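Local coordinates for uncharacterized protein (Mycobacterium avium subsp. paratuberculosis, PDB 4R9Z), which probably hydrolyses fatty acyl-CoA thioesters, as a member of the type II acyl-CoA thioesterases with a double hot-dog fold, at residues B[82-94]-B[102-114]. Residues are numbered along the deposited sequence; the frame is centred on the assembly and turned at random.
Sequences DLQEGRTFSARRV and ILMEAMSSFKVVN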
loop_
_atom_site.group_PDB
_atom_site.type_symbol
_atom_site.label_atom_id
_atom_site.label_comp_id
_atom_site.label_asym_id
_atom_site.label_seq_id
_atom_site.Cartn_x
_atom_site.Cartn_y
_atom_site.Cartn_z
ATOM N N ASP B 82 12.893 14.098 4.557
ATOM C CA ASP B 82 11.978 14.316 5.671
ATOM C C ASP B 82 10.630 14.860 5.180
ATOM O O ASP B 82 10.512 16.033 4.843
ATOM C CB ASP B 82 12.624 15.277 6.683
ATOM C CG ASP B 82 11.701 15.644 7.838
ATOM O OD1 ASP B 82 10.709 14.931 8.084
ATOM O OD2 ASP B 82 11.984 16.650 8.519
ATOM N N LEU B 83 9.631 13.985 5.114
ATOM C CA LEU B 83 8.273 14.350 4.710
ATOM C C LEU B 83 7.495 14.955 5.863
ATOM O O LEU B 83 6.684 15.861 5.677
ATOM C CB LEU B 83 7.521 13.138 4.163
ATOM C CG LEU B 83 8.182 12.451 2.970
ATOM C CD1 LEU B 83 7.330 11.288 2.497
ATOM C CD2 LEU B 83 8.421 13.451 1.850
ATOM N N GLN B 84 7.715 14.414 7.054
ATOM C CA GLN B 84 7.080 14.956 8.237
ATOM C C GLN B 84 7.837 14.611 9.506
ATOM O O GLN B 84 8.302 13.489 9.684
ATOM C CB GLN B 84 5.649 14.438 8.348
ATOM C CG GLN B 84 4.906 14.993 9.546
ATOM C CD GLN B 84 3.956 13.994 10.151
ATOM O OE1 GLN B 84 4.213 12.791 10.138
ATOM N NE2 GLN B 84 2.846 14.484 10.687
ATOM N N GLU B 85 7.942 15.583 10.397
ATOM C CA GLU B 85 8.567 15.351 11.681
ATOM C C GLU B 85 7.702 15.995 12.740
ATOM O O GLU B 85 7.805 17.192 13.000
ATOM C CB GLU B 85 9.993 15.905 11.711
ATOM C CG GLU B 85 10.778 15.517 12.954
ATOM C CD GLU B 85 11.011 14.017 13.059
ATOM O OE1 GLU B 85 11.029 13.331 12.013
ATOM O OE2 GLU B 85 11.182 13.520 14.190
ATOM N N GLY B 86 6.832 15.193 13.335
ATOM C CA GLY B 86 5.867 15.693 14.290
ATOM C C GLY B 86 6.080 15.167 15.691
ATOM O O GLY B 86 6.964 14.342 15.943
ATOM N N ARG B 87 5.258 15.666 16.607
ATOM C CA ARG B 87 5.257 15.223 17.993
ATOM C C ARG B 87 5.009 13.723 18.104
ATOM O O ARG B 87 5.607 13.042 18.939
ATOM C CB ARG B 87 4.196 16.004 18.775
ATOM C CG ARG B 87 3.946 15.530 20.195
ATOM C CD ARG B 87 5.200 15.529 21.049
ATOM N NE ARG B 87 4.927 14.950 22.361
ATOM C CZ ARG B 87 5.860 14.534 23.210
ATOM N NH1 ARG B 87 7.145 14.629 22.888
ATOM N NH2 ARG B 87 5.507 14.020 24.381
ATOM N N THR B 88 4.140 13.208 17.240
ATOM C CA THR B 88 3.767 11.802 17.297
ATOM C C THR B 88 4.351 11.019 16.129
ATOM O O THR B 88 4.989 9.982 16.316
ATOM C CB THR B 88 2.228 11.623 17.284
ATOM O OG1 THR B 88 1.619 12.516 18.225
ATOM C CG2 THR B 88 1.858 10.196 17.631
ATOM N N PHE B 89 4.148 11.540 14.923
ATOM C CA PHE B 89 4.495 10.819 13.704
ATOM C C PHE B 89 5.725 11.351 12.980
ATOM O O PHE B 89 6.054 12.537 13.049
ATOM C CB PHE B 89 3.314 10.843 12.728
ATOM C CG PHE B 89 2.201 9.908 13.090
ATOM C CD1 PHE B 89 2.280 8.563 12.772
ATOM C CD2 PHE B 89 1.071 10.378 13.743
ATOM C CE1 PHE B 89 1.254 7.697 13.103
ATOM C CE2 PHE B 89 0.044 9.521 14.079
ATOM C CZ PHE B 89 0.135 8.176 13.759
ATOM N N SER B 90 6.372 10.454 12.252
ATOM C CA SER B 90 7.410 10.817 11.305
ATOM C C SER B 90 7.098 10.178 9.956
ATOM O O SER B 90 6.498 9.105 9.889
ATOM C CB SER B 90 8.786 10.366 11.803
ATOM O OG SER B 90 9.158 11.055 12.981
ATOM N N ALA B 91 7.502 10.845 8.883
ATOM C CA ALA B 91 7.340 10.300 7.545
ATOM C C ALA B 91 8.623 10.501 6.755
ATOM O O ALA B 91 9.284 11.532 6.882
ATOM C CB ALA B 91 6.171 10.952 6.840
ATOM N N ARG B 92 8.984 9.504 5.956
ATOM C CA ARG B 92 10.195 9.579 5.144
ATOM C C ARG B 92 9.952 9.159 3.705
ATOM O O ARG B 92 9.092 8.327 3.428
ATOM C CB ARG B 92 11.306 8.715 5.747
ATOM C CG ARG B 92 11.683 9.102 7.164
ATOM C CD ARG B 92 12.338 10.470 7.191
ATOM N NE ARG B 92 12.815 10.816 8.524
ATOM C CZ ARG B 92 12.204 11.686 9.319
ATOM N NH1 ARG B 92 11.104 12.291 8.904
ATOM N NH2 ARG B 92 12.691 11.951 10.522
ATOM N N ARG B 93 10.711 9.761 2.796
ATOM C CA ARG B 93 10.831 9.279 1.427
ATOM C C ARG B 93 12.224 8.690 1.277
ATOM O O ARG B 93 13.188 9.249 1.788
ATOM C CB ARG B 93 10.642 10.401 0.408
ATOM C CG ARG B 93 10.955 9.963 -1.019
ATOM C CD ARG B 93 11.050 11.130 -2.007
ATOM N NE ARG B 93 10.238 12.288 -1.649
ATOM C CZ ARG B 93 10.570 13.542 -1.951
ATOM N NH1 ARG B 93 11.704 13.782 -2.598
ATOM N NH2 ARG B 93 9.780 14.555 -1.599
ATOM N N VAL B 94 12.337 7.545 0.616
ATOM C CA VAL B 94 13.650 6.989 0.327
ATOM C C VAL B 94 13.742 6.677 -1.152
ATOM O O VAL B 94 12.888 5.989 -1.702
ATOM C CB VAL B 94 13.946 5.719 1.137
ATOM C CG1 VAL B 94 15.282 5.136 0.717
ATOM C CG2 VAL B 94 13.946 6.026 2.625
ATOM N N ILE B 102 17.148 5.587 -11.047
ATOM C CA ILE B 102 16.294 5.363 -9.881
ATOM C C ILE B 102 15.764 3.928 -9.898
ATOM O O ILE B 102 15.033 3.547 -10.806
ATOM C CB ILE B 102 15.103 6.341 -9.843
ATOM C CG1 ILE B 102 15.588 7.782 -9.721
ATOM C CG2 ILE B 102 14.182 6.021 -8.683
ATOM C CD1 ILE B 102 14.472 8.803 -9.844
ATOM N N LEU B 103 16.123 3.136 -8.894
ATOM C CA LEU B 103 15.749 1.727 -8.866
ATOM C C LEU B 103 14.422 1.535 -8.152
ATOM O O LEU B 103 13.549 0.798 -8.612
ATOM C CB LEU B 103 16.826 0.884 -8.180
ATOM C CG LEU B 103 18.263 1.049 -8.665
ATOM C CD1 LEU B 103 19.193 0.196 -7.821
ATOM C CD2 LEU B 103 18.379 0.699 -10.138
ATOM N N MET B 104 14.286 2.196 -7.009
ATOM C CA MET B 104 13.047 2.147 -6.256
ATOM C C MET B 104 12.816 3.446 -5.507
ATOM O O MET B 104 13.752 4.204 -5.245
ATOM C CB MET B 104 13.043 0.962 -5.276
ATOM C CG MET B 104 14.145 0.964 -4.232
ATOM S SD MET B 104 13.573 0.665 -2.538
ATOM C CE MET B 104 12.934 2.277 -2.133
ATOM N N GLU B 105 11.553 3.719 -5.206
ATOM C CA GLU B 105 11.197 4.797 -4.297
ATOM C C GLU B 105 10.243 4.257 -3.249
ATOM O O GLU B 105 9.406 3.407 -3.551
ATOM C CB GLU B 105 10.577 5.976 -5.043
ATOM C CG GLU B 105 10.323 7.163 -4.141
ATOM C CD GLU B 105 10.485 8.484 -4.849
ATOM O OE1 GLU B 105 11.643 8.888 -5.086
ATOM O OE2 GLU B 105 9.454 9.118 -5.157
ATOM N N ALA B 106 10.372 4.743 -2.020
ATOM C CA ALA B 106 9.547 4.255 -0.921
ATOM C C ALA B 106 9.077 5.366 -0.007
ATOM O O ALA B 106 9.760 6.376 0.167
ATOM C CB ALA B 106 10.295 3.227 -0.116
ATOM N N MET B 107 7.894 5.184 0.567
ATOM C CA MET B 107 7.457 6.043 1.653
ATOM C C MET B 107 7.250 5.201 2.895
ATOM O O MET B 107 6.879 4.039 2.803
ATOM C CB MET B 107 6.186 6.800 1.287
ATOM C CG MET B 107 6.344 7.722 0.097
ATOM S SD MET B 107 4.855 8.684 -0.196
ATOM C CE MET B 107 3.706 7.383 -0.604
ATOM N N SER B 108 7.529 5.778 4.053
ATOM C CA SER B 108 7.398 5.054 5.306
ATOM C C SER B 108 6.935 5.994 6.392
ATOM O O SER B 108 7.163 7.198 6.322
ATOM C CB SER B 108 8.720 4.400 5.711
ATOM O OG SER B 108 9.774 5.344 5.712
ATOM N N SER B 109 6.276 5.437 7.398
ATOM C CA SER B 109 5.731 6.241 8.472
ATOM C C SER B 109 6.119 5.617 9.808
ATOM O O SER B 109 6.299 4.400 9.912
ATOM C CB SER B 109 4.216 6.369 8.330
ATOM O OG SER B 109 3.691 7.283 9.277
ATOM N N PHE B 110 6.291 6.470 10.811
ATOM C CA PHE B 110 6.850 6.078 12.102
ATOM C C PHE B 110 6.078 6.749 13.233
ATOM O O PHE B 110 5.521 7.831 13.048
ATOM C CB PHE B 110 8.326 6.472 12.201
ATOM C CG PHE B 110 9.181 5.924 11.100
ATOM C CD1 PHE B 110 9.254 6.571 9.876
ATOM C CD2 PHE B 110 9.942 4.790 11.298
ATOM C CE1 PHE B 110 10.045 6.075 8.858
ATOM C CE2 PHE B 110 10.737 4.293 10.286
ATOM C CZ PHE B 110 10.787 4.936 9.063
ATOM N N LYS B 111 6.044 6.121 14.400
ATOM C CA LYS B 111 5.552 6.808 15.585
ATOM C C LYS B 111 6.220 6.286 16.848
ATOM O O LYS B 111 6.912 5.267 16.823
ATOM C CB LYS B 111 4.035 6.680 15.706
ATOM C CG LYS B 111 3.534 5.263 15.821
ATOM C CD LYS B 111 2.041 5.249 16.109
ATOM C CE LYS B 111 1.728 5.978 17.403
ATOM N NZ LYS B 111 0.537 5.399 18.080
ATOM N N VAL B 112 6.026 7.008 17.947
ATOM C CA VAL B 112 6.528 6.571 19.240
ATOM C C VAL B 112 5.507 5.602 19.835
ATOM O O VAL B 112 4.299 5.787 19.678
ATOM C CB VAL B 112 6.779 7.763 20.193
ATOM C CG1 VAL B 112 7.938 8.610 19.684
ATOM C CG2 VAL B 112 5.528 8.614 20.334
ATOM N N VAL B 113 5.996 4.558 20.495
ATOM C CA VAL B 113 5.141 3.453 20.928
ATOM C C VAL B 113 4.657 3.626 22.373
ATOM O O VAL B 113 5.326 4.257 23.188
ATOM C CB VAL B 113 5.889 2.098 20.773
ATOM C CG1 VAL B 113 5.004 0.918 21.159
ATOM C CG2 VAL B 113 6.378 1.935 19.343
ATOM N N ASN B 114 3.470 3.090 22.658
ATOM C CA ASN B 114 2.917 3.018 24.008
ATOM C C ASN B 114 3.919 2.450 25.013
ATOM O O ASN B 114 4.578 3.195 25.742
ATOM C CB ASN B 114 1.644 2.162 23.999
ATOM C CG ASN B 114 0.788 2.356 25.238
ATOM O OD1 ASN B 114 1.284 2.705 26.309
ATOM N ND2 ASN B 114 -0.512 2.122 25.096
#
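S90, R92 and V94 pair with F110, S108 and A106 as the hydrogen-bonded positions of an antiparallel hairpin, a worked example of how alternation gives a hot-dog sheet two different faces. Each pair closes a two-bond ring; at the middle one R92 N donates to S108 O over 3.0 Å and S108 N to R92 O over 3.1 Å. Between the rings, A91 faces S109 and R93 faces M107 as non-hydrogen-bonded pairs.

Side-chain packing follows the same alternation. On the face of S90, R92 and V94, the F110 ring lies with S90 O at its edge, near its plane, while its CE1 meets R92 CG at 3.8 Å; the arginine side chain crosses the phenylalanine at about a right angle. On the other face F89 and K111 run side by side, ring atom CD1 of F89 3.9 Å from CB of K111.

The charged group of R92 finds its acidic partners within 82-94. R92, bent at chi2 (-67°), turns its guanidinium back to the preceding strand, where NH1 forms a salt bridge with D82 OD1 (2.8 Å) and NH2 another with E85 OE1 (2.6 Å). S90 OG donates to that same E85 oxygen from the opposite face of the carboxylate. R93 instead pairs with E105 of the second subunit.

Strand 76-85 flanks the hairpin beside 89-98, and strand 58-66 beside 101-111. Helix 39-52 packs on R92, V94, S108 and F110, whereas F89, S109 and K111 meet the second subunit.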